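Local structure of papain-like protease (Human betacoronavirus 2c EMC/2012, 4RNA) at residues 71-75 against 131-135; 237-242 against 317-321; 268-274 against 305-309. The protein is a cysteine protease of the coronavirus papain-like family, a zinc-containing hydrolase that probably cuts the viral polyprotein and, as in its relatives, may process ubiquitin-like substrates. All blocks are in the same frame, centred on the assembly; numbering follows the deposited sequence.

Interaction 1 of 3, residues 71-75 against 131-135; sequences KELYG and VIPAL
The ring of Tyr74 meets the methyl of Ala134 obliquely: CB of Ala134 rests 3.4 Å from Tyr74 CE1 and almost as near to CD1. Over the centre of one face sits CG of Leu73, from the same helix, so Leu73 lies over one face while the Ala134 methyl meets CE1 and CD1. Leu73 holds CG opposite its backbone nitrogen (chi1 168°), and from there CD1 reaches the same methyl, at 3.6 Å from Ala134 CB. Away from the contact the Tyr74 ring also meets Phe81.

The worked principle is one helix ending where another starts. Helix 64-74 stops at Gly75, which leaves the helical path with a positive phi of 74°, while Ile132 occupies the N-cap position, just before helix 133-143. A carbonyl of the last turn thereby faces an amide of a first turn: Ala134 N donates to Leu73 O at 2.9 Å, in the carbonyl plane and with an N-H...O angle of 153°. The opposed helix ends probably make this bond electrostatically favourable. Helices 64-74 and 133-143 probably belong to the thumb of the papain-like protease fold.

Carbons also approach these carbonyls. CG2 of Ile132 comes to 3.2 Å from Leu73 O, Ala134 CB to 3.3 Å from the same oxygen, and CG2 also brushes the carbonyl of Tyr74, whose oxygen is hydrogen-bonded to Tyr157 on helix 148-158. On the side of Glu72, the ring of Pro133 leans against the backbone, with CG 3.4 Å from Glu72 O.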
loop_
_atom_site.group_PDB
_atom_site.type_symbol
_atom_site.label_atom_id
_atom_site.label_comp_id
_atom_site.label_asym_id
_atom_site.label_seq_id
_atom_site.Cartn_x
_atom_site.Cartn_y
_atom_site.Cartn_z
ATOM N N LYS A 71 -13.111 -11.987 -1.488
ATOM C CA LYS A 71 -13.641 -10.635 -1.247
ATOM C C LYS A 71 -14.465 -10.563 0.047
ATOM O O LYS A 71 -14.405 -9.569 0.780
ATOM C CB LYS A 71 -14.480 -10.125 -2.427
ATOM C CG LYS A 71 -13.708 -9.954 -3.732
ATOM C CD LYS A 71 -14.539 -9.201 -4.771
ATOM C CE LYS A 71 -15.840 -9.931 -5.120
ATOM N NZ LYS A 71 -15.742 -10.854 -6.301
ATOM N N GLU A 72 -15.228 -11.605 0.335
ATOM C CA GLU A 72 -16.063 -11.568 1.521
ATOM C C GLU A 72 -15.233 -11.589 2.813
ATOM O O GLU A 72 -15.603 -10.975 3.760
ATOM C CB GLU A 72 -17.076 -12.699 1.512
ATOM C CG GLU A 72 -18.206 -12.491 0.522
ATOM C CD GLU A 72 -19.088 -13.721 0.368
ATOM O OE1 GLU A 72 -18.926 -14.712 1.127
ATOM O OE2 GLU A 72 -19.958 -13.717 -0.533
ATOM N N LEU A 73 -14.101 -12.274 2.838
ATOM C CA LEU A 73 -13.346 -12.389 4.048
ATOM C C LEU A 73 -12.280 -11.262 4.155
ATOM O O LEU A 73 -12.018 -10.723 5.216
ATOM C CB LEU A 73 -12.680 -13.753 4.066
ATOM C CG LEU A 73 -11.582 -14.027 5.112
ATOM C CD1 LEU A 73 -12.076 -13.913 6.543
ATOM C CD2 LEU A 73 -10.983 -15.421 4.880
ATOM N N TYR A 74 -11.668 -10.928 3.037
ATOM C CA TYR A 74 -10.597 -9.983 3.008
ATOM C C TYR A 74 -10.896 -8.649 2.420
ATOM O O TYR A 74 -10.054 -7.776 2.501
ATOM C CB TYR A 74 -9.431 -10.563 2.238
ATOM C CG TYR A 74 -8.849 -11.774 2.902
ATOM C CD1 TYR A 74 -8.130 -11.653 4.093
ATOM C CD2 TYR A 74 -9.003 -13.069 2.333
ATOM C CE1 TYR A 74 -7.637 -12.767 4.696
ATOM C CE2 TYR A 74 -8.451 -14.183 2.934
ATOM C CZ TYR A 74 -7.754 -14.017 4.110
ATOM O OH TYR A 74 -7.173 -15.098 4.786
ATOM N N GLY A 75 -12.092 -8.433 1.883
ATOM C CA GLY A 75 -12.262 -7.235 1.086
ATOM C C GLY A 75 -11.602 -7.290 -0.288
ATOM O O GLY A 75 -10.992 -8.316 -0.641
ATOM N N VAL A 131 -14.168 -3.442 9.498
ATOM C CA VAL A 131 -15.282 -3.759 8.599
ATOM C C VAL A 131 -14.870 -4.962 7.758
ATOM O O VAL A 131 -15.699 -5.593 7.155
ATOM C CB VAL A 131 -15.724 -2.573 7.707
ATOM C CG1 VAL A 131 -16.087 -1.373 8.566
ATOM C CG2 VAL A 131 -14.664 -2.203 6.667
ATOM N N ILE A 132 -13.583 -5.301 7.740
ATOM C CA ILE A 132 -13.129 -6.538 7.029
ATOM C C ILE A 132 -13.138 -7.751 8.009
ATOM O O ILE A 132 -12.487 -7.710 9.053
ATOM C CB ILE A 132 -11.680 -6.351 6.490
ATOM C CG1 ILE A 132 -11.665 -5.274 5.376
ATOM C CG2 ILE A 132 -11.161 -7.688 5.927
ATOM C CD1 ILE A 132 -10.287 -4.665 5.067
ATOM N N PRO A 133 -13.874 -8.837 7.670
ATOM C CA PRO A 133 -13.937 -9.939 8.634
ATOM C C PRO A 133 -12.613 -10.545 9.038
ATOM O O PRO A 133 -12.436 -10.861 10.220
ATOM C CB PRO A 133 -14.813 -10.970 7.919
ATOM C CG PRO A 133 -15.743 -10.126 7.080
ATOM C CD PRO A 133 -14.971 -8.917 6.648
ATOM N N ALA A 134 -11.677 -10.706 8.101
ATOM C CA ALA A 134 -10.418 -11.328 8.506
ATOM C C ALA A 134 -9.725 -10.486 9.534
ATOM O O ALA A 134 -9.092 -11.017 10.464
ATOM C CB ALA A 134 -9.520 -11.533 7.290
ATOM N N LEU A 135 -9.738 -9.162 9.331
ATOM C CA LEU A 135 -9.059 -8.247 10.281
ATOM C C LEU A 135 -9.743 -8.235 11.647
ATOM O O LEU A 135 -9.102 -8.253 12.638
ATOM C CB LEU A 135 -9.026 -6.812 9.758
ATOM C CG LEU A 135 -7.730 -6.317 9.194
ATOM C CD1 LEU A 135 -7.923 -4.863 8.684
ATOM C CD2 LEU A 135 -6.573 -6.486 10.186
#

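Interaction 2 of 3, residues 237-242 against 317-321; sequences QLVEHT and QKYSS
Val239 O is gripped from several directions: Ser321 N donates to it at 2.8 Å, tilted 28° from the carbonyl plane, a water donates at the same length, and the CA-H of Ser320 adds a contact. That water also accepts from Ser320 OG and donates to Ser321 O, so one water bridges all three. Farther along, His241 and Tyr319 exchange two N-H...O bonds, each of 2.8 Å.

Tyr319 extends alongside the strand (chi1 175°) until its edge meets Leu238 O in plane, at 3.5 Å from CE2. Its hydroxyl donates to a second water, 2.6 Å from OH, which accepts from Gln237 NE2 and donates to Leu238 O. Arg221 makes a cation-pi contact with this ring.

On the same face of the sheet as Tyr319, His241 receives Gln317 CG over one ring face, a CH-pi contact of 4.3 Å to the centroid. The imidazole is fixed at both nitrogens: NE2 bonds Ala208 O, and ND1 meets a third water that donates to Gln317 OE1, while Gln317 NE2 hydrogen-bonds Pro315 O.

The pattern is an antiparallel ladder added to strand 233-242, which on its other side carries a classic beta bulge, Val239 and Glu240 opposite Val188, within the sheet of the zinc-bearing fingers.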
loop_
_atom_site.group_PDB
_atom_site.type_symbol
_atom_site.label_atom_id
_atom_site.label_comp_id
_atom_site.label_asym_id
_atom_site.label_seq_id
_atom_site.Cartn_x
_atom_site.Cartn_y
_atom_site.Cartn_z
ATOM N N GLN A 237 -11.522 27.539 11.524
ATOM C CA GLN A 237 -11.467 27.139 12.929
ATOM C C GLN A 237 -12.347 25.966 13.243
ATOM O O GLN A 237 -13.464 25.867 12.724
ATOM C CB GLN A 237 -11.796 28.356 13.853
ATOM C CG GLN A 237 -11.707 28.091 15.339
ATOM C CD GLN A 237 -11.849 29.368 16.155
ATOM O OE1 GLN A 237 -11.475 30.472 15.707
ATOM N NE2 GLN A 237 -12.435 29.227 17.337
ATOM N N LEU A 238 -11.860 25.064 14.110
ATOM C CA LEU A 238 -12.720 24.013 14.680
ATOM C C LEU A 238 -13.851 24.568 15.639
ATOM O O LEU A 238 -13.578 25.227 16.631
ATOM C CB LEU A 238 -11.824 22.980 15.400
ATOM C CG LEU A 238 -12.542 21.738 15.961
ATOM C CD1 LEU A 238 -13.249 20.866 14.887
ATOM C CD2 LEU A 238 -11.514 20.940 16.778
ATOM N N VAL A 239 -15.126 24.358 15.305
ATOM C CA VAL A 239 -16.171 24.910 16.158
ATOM C C VAL A 239 -16.957 23.846 16.978
ATOM O O VAL A 239 -17.574 24.155 18.027
ATOM C CB VAL A 239 -17.139 25.805 15.362
ATOM C CG1 VAL A 239 -16.394 27.095 14.940
ATOM C CG2 VAL A 239 -17.702 25.042 14.166
ATOM N N GLU A 240 -16.901 22.594 16.542
ATOM C CA GLU A 240 -17.540 21.548 17.359
ATOM C C GLU A 240 -16.789 20.237 17.199
ATOM O O GLU A 240 -16.312 19.901 16.114
ATOM C CB GLU A 240 -19.007 21.381 16.977
ATOM C CG GLU A 240 -19.824 20.719 18.058
ATOM C CD GLU A 240 -20.713 19.634 17.493
ATOM O OE1 GLU A 240 -20.457 18.431 17.767
ATOM O OE2 GLU A 240 -21.649 19.980 16.739
ATOM N N HIS A 241 -16.671 19.511 18.298
ATOM C CA HIS A 241 -15.901 18.279 18.304
ATOM C C HIS A 241 -16.431 17.319 19.334
ATOM O O HIS A 241 -16.385 17.582 20.527
ATOM C CB HIS A 241 -14.429 18.574 18.527
ATOM C CG HIS A 241 -13.529 17.548 17.925
ATOM N ND1 HIS A 241 -12.180 17.527 18.131
ATOM C CD2 HIS A 241 -13.817 16.478 17.075
ATOM C CE1 HIS A 241 -11.639 16.504 17.419
ATOM N NE2 HIS A 241 -12.640 15.850 16.796
ATOM N N THR A 242 -16.916 16.175 18.884
ATOM C CA THR A 242 -17.408 15.201 19.833
ATOM C C THR A 242 -16.960 13.801 19.402
ATOM O O THR A 242 -17.333 13.329 18.326
ATOM C CB THR A 242 -18.942 15.316 20.006
ATOM O OG1 THR A 242 -19.377 14.146 20.698
ATOM C CG2 THR A 242 -19.639 15.338 18.673
ATOM N N GLN A 317 -13.422 13.856 22.999
ATOM C CA GLN A 317 -13.517 15.293 23.028
ATOM C C GLN A 317 -14.963 15.630 23.210
ATOM O O GLN A 317 -15.828 14.887 22.755
ATOM C CB GLN A 317 -13.055 15.836 21.674
ATOM C CG GLN A 317 -11.655 15.360 21.353
ATOM C CD GLN A 317 -10.662 16.023 22.228
ATOM O OE1 GLN A 317 -10.614 17.240 22.251
ATOM N NE2 GLN A 317 -9.783 15.246 22.897
ATOM N N LYS A 318 -15.243 16.743 23.873
ATOM C CA LYS A 318 -16.637 17.230 23.863
ATOM C C LYS A 318 -16.559 18.735 23.864
ATOM O O LYS A 318 -16.541 19.353 24.927
ATOM C CB LYS A 318 -17.505 16.661 25.040
ATOM C CG LYS A 318 -18.876 17.338 25.120
ATOM C CD LYS A 318 -20.095 16.408 25.069
ATOM C CE LYS A 318 -20.788 16.346 26.417
ATOM N NZ LYS A 318 -19.764 16.051 27.459
ATOM N N TYR A 319 -16.449 19.316 22.668
ATOM C CA TYR A 319 -16.082 20.723 22.515
ATOM C C TYR A 319 -17.091 21.436 21.632
ATOM O O TYR A 319 -17.558 20.900 20.617
ATOM C CB TYR A 319 -14.725 20.794 21.884
ATOM C CG TYR A 319 -14.250 22.179 21.552
ATOM C CD1 TYR A 319 -13.913 23.105 22.580
ATOM C CD2 TYR A 319 -14.078 22.561 20.213
ATOM C CE1 TYR A 319 -13.439 24.388 22.271
ATOM C CE2 TYR A 319 -13.615 23.850 19.890
ATOM C CZ TYR A 319 -13.283 24.739 20.909
ATOM O OH TYR A 319 -12.842 25.994 20.575
ATOM N N SER A 320 -17.446 22.635 22.070
ATOM C CA SER A 320 -18.154 23.627 21.250
ATOM C C SER A 320 -17.476 24.996 21.402
ATOM O O SER A 320 -17.243 25.442 22.546
ATOM C CB SER A 320 -19.617 23.716 21.730
ATOM O OG SER A 320 -20.323 24.548 20.866
ATOM N N SER A 321 -17.117 25.684 20.304
ATOM C CA SER A 321 -16.223 26.871 20.479
ATOM C C SER A 321 -16.990 28.051 21.022
ATOM O O SER A 321 -18.178 28.191 20.771
ATOM C CB SER A 321 -15.472 27.297 19.204
ATOM O OG SER A 321 -16.432 27.540 18.214
HETATM O O HOH W 1 -11.735 26.266 18.208
HETATM O O HOH W 2 -19.263 26.340 18.707
HETATM O O HOH W 3 -10.916 19.074 20.258
#

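Interaction 3 of 3, residues 268-274 against 305-309; sequences FNVFQGI and WKCKV
Val270 and Val309 form one non-hydrogen-bonded antiparallel pair where two strands of the protease's large mixed sheet, probably its palm, come together, the short segments lying at 99° to each other. These segments share this one bridge, and the pairing continues from Asn269 to Thr310 and Asp311.

In the backbone, Phe271 N donates to Lys308 O at 2.9 Å, nearly in line with the carbonyl, while the CA-H groups of Val270 and Val309 point at Lys308 O and Asn269 O. The carbonyl oxygen of Phe271 is buried without a hydrogen-bonding partner; CB of Lys308 lies 3.4 Å from Phe271 O.

Apolar contacts are richer. Val270 and Trp305 approach from opposite directions, CG2 of the valine lying 3.7 Å from CZ3 of the indole. The same methyl touches Cys307 SG, also at 3.7 Å. Cys307 itself places CB over the centre of one indole face. Phe268 swings its ring between its backbone nitrogen and carbonyl carbon (chi1 58°), which carries CZ to 4.0 Å from Trp305 CE3, and its CD2 against CG2 of Val309.

Sulfur and amide contacts finish the set: Cys307 SG stands obliquely to the Phe268 ring, and Gln272 NE2 lies in the indole plane, at its edge, 3.8 Å from Trp305 CZ2.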
loop_
_atom_site.group_PDB
_atom_site.type_symbol
_atom_site.label_atom_id
_atom_site.label_comp_id
_atom_site.label_asym_id
_atom_site.label_seq_id
_atom_site.Cartn_x
_atom_site.Cartn_y
_atom_site.Cartn_z
ATOM N N PHE A 268 1.679 8.425 23.244
ATOM C CA PHE A 268 2.203 9.050 22.039
ATOM C C PHE A 268 3.305 8.214 21.451
ATOM O O PHE A 268 3.948 7.438 22.178
ATOM C CB PHE A 268 2.680 10.514 22.306
ATOM C CG PHE A 268 3.751 10.629 23.372
ATOM C CD1 PHE A 268 3.407 10.699 24.717
ATOM C CD2 PHE A 268 5.065 10.617 23.013
ATOM C CE1 PHE A 268 4.350 10.809 25.721
ATOM C CE2 PHE A 268 6.039 10.741 24.006
ATOM C CZ PHE A 268 5.686 10.837 25.354
ATOM N N ASN A 269 3.560 8.358 20.144
ATOM C CA ASN A 269 4.770 7.718 19.605
ATOM C C ASN A 269 5.902 8.642 19.358
ATOM O O ASN A 269 5.726 9.858 19.199
ATOM C CB ASN A 269 4.460 6.952 18.302
ATOM C CG ASN A 269 3.433 5.842 18.547
ATOM O OD1 ASN A 269 3.563 5.107 19.521
ATOM N ND2 ASN A 269 2.422 5.708 17.652
ATOM N N VAL A 270 7.102 8.067 19.307
ATOM C CA VAL A 270 8.265 8.922 19.153
ATOM C C VAL A 270 9.071 8.269 18.038
ATOM O O VAL A 270 9.099 7.029 17.939
ATOM C CB VAL A 270 9.104 8.969 20.480
ATOM C CG1 VAL A 270 10.500 9.442 20.226
ATOM C CG2 VAL A 270 8.427 9.851 21.523
ATOM N N PHE A 271 9.658 9.077 17.147
ATOM C CA PHE A 271 10.615 8.535 16.190
ATOM C C PHE A 271 11.981 9.117 16.506
ATOM O O PHE A 271 12.108 10.335 16.605
ATOM C CB PHE A 271 10.176 8.865 14.766
ATOM C CG PHE A 271 11.091 8.324 13.669
ATOM C CD1 PHE A 271 11.114 6.959 13.348
ATOM C CD2 PHE A 271 11.889 9.175 12.945
ATOM C CE1 PHE A 271 11.933 6.479 12.335
ATOM C CE2 PHE A 271 12.715 8.690 11.934
ATOM C CZ PHE A 271 12.721 7.350 11.622
ATOM N N GLN A 272 12.986 8.244 16.621
ATOM C CA GLN A 272 14.371 8.574 17.027
ATOM C C GLN A 272 15.359 8.426 15.892
ATOM O O GLN A 272 15.413 7.365 15.254
ATOM C CB GLN A 272 14.834 7.644 18.160
ATOM C CG GLN A 272 14.261 7.990 19.533
ATOM C CD GLN A 272 14.398 6.876 20.578
ATOM O OE1 GLN A 272 14.860 5.764 20.297
ATOM N NE2 GLN A 272 13.979 7.184 21.804
ATOM N N GLY A 273 16.110 9.512 15.646
ATOM C CA GLY A 273 17.252 9.584 14.712
ATOM C C GLY A 273 17.016 9.644 13.201
ATOM O O GLY A 273 17.406 8.710 12.491
ATOM N N ILE A 274 16.437 10.746 12.703
ATOM C CA ILE A 274 16.078 10.906 11.260
ATOM C C ILE A 274 17.220 10.680 10.243
ATOM O O ILE A 274 16.994 10.111 9.162
ATOM C CB ILE A 274 15.361 12.268 10.940
ATOM C CG1 ILE A 274 16.326 13.471 11.061
ATOM C CG2 ILE A 274 14.093 12.450 11.785
ATOM C CD1 ILE A 274 15.945 14.696 10.245
ATOM N N TRP A 305 10.570 14.276 29.320
ATOM C CA TRP A 305 11.213 13.703 28.160
ATOM C C TRP A 305 11.204 14.635 26.997
ATOM O O TRP A 305 10.126 15.049 26.514
ATOM C CB TRP A 305 10.536 12.395 27.770
ATOM C CG TRP A 305 11.309 11.553 26.787
ATOM C CD1 TRP A 305 12.668 11.576 26.508
ATOM C CD2 TRP A 305 10.771 10.450 25.977
ATOM N NE1 TRP A 305 12.986 10.615 25.572
ATOM C CE2 TRP A 305 11.893 9.895 25.234
ATOM C CE3 TRP A 305 9.497 9.868 25.824
ATOM C CZ2 TRP A 305 11.732 8.810 24.341
ATOM C CZ3 TRP A 305 9.349 8.772 24.934
ATOM C CH2 TRP A 305 10.434 8.266 24.214
ATOM N N LYS A 306 12.416 14.961 26.544
ATOM C CA LYS A 306 12.623 15.704 25.320
ATOM C C LYS A 306 12.800 14.686 24.209
ATOM O O LYS A 306 13.739 13.903 24.192
ATOM C CB LYS A 306 13.846 16.649 25.385
ATOM C CG LYS A 306 13.932 17.565 24.151
ATOM C CD LYS A 306 14.844 18.772 24.341
ATOM C CE LYS A 306 16.318 18.417 24.223
ATOM N NZ LYS A 306 17.172 19.641 24.197
ATOM N N CYS A 307 11.886 14.719 23.262
ATOM C CA CYS A 307 11.814 13.662 22.238
ATOM C C CYS A 307 10.971 14.178 21.036
ATOM O O CYS A 307 10.204 15.143 21.161
ATOM C CB CYS A 307 11.146 12.419 22.841
ATOM S SG CYS A 307 9.466 12.828 23.423
ATOM N N LYS A 308 11.107 13.486 19.913
ATOM C CA LYS A 308 10.428 13.813 18.639
ATOM C C LYS A 308 9.163 13.007 18.481
ATOM O O LYS A 308 9.164 11.837 18.063
ATOM C CB LYS A 308 11.378 13.538 17.484
ATOM C CG LYS A 308 12.691 14.318 17.606
ATOM C CD LYS A 308 13.699 13.697 16.656
ATOM C CE LYS A 308 14.782 14.683 16.268
ATOM N NZ LYS A 308 15.624 13.995 15.240
ATOM N N VAL A 309 8.093 13.690 18.812
ATOM C CA VAL A 309 6.772 13.123 18.850
ATOM C C VAL A 309 6.247 13.007 17.433
ATOM O O VAL A 309 6.431 13.947 16.595
ATOM C CB VAL A 309 5.912 14.021 19.706
ATOM C CG1 VAL A 309 4.433 13.679 19.621
ATOM C CG2 VAL A 309 6.365 14.006 21.159
#

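In the fold
Followed from the N terminus, the chain first closes a loop at interaction 1, where helix 64-74 meets the start of helix 133-143 in the helical part of the fold. Beyond that loop, and after further helices, the chain runs into the fingers, whose strand 233-242 opens interaction 2. Interaction 3 is nested inside the long loop so formed: 268-274 and 305-309 pair before strand 304-315 leads on to strand 318-320, which closes interaction 2. The outer contact ties the fingers sheet to the end of the chain, the inner one joins strands 267-272 and 304-315 of the large mixed sheet. Interactions 1 and 3 lie on opposite sides of the chain's centre, their centres about 34 Å apart.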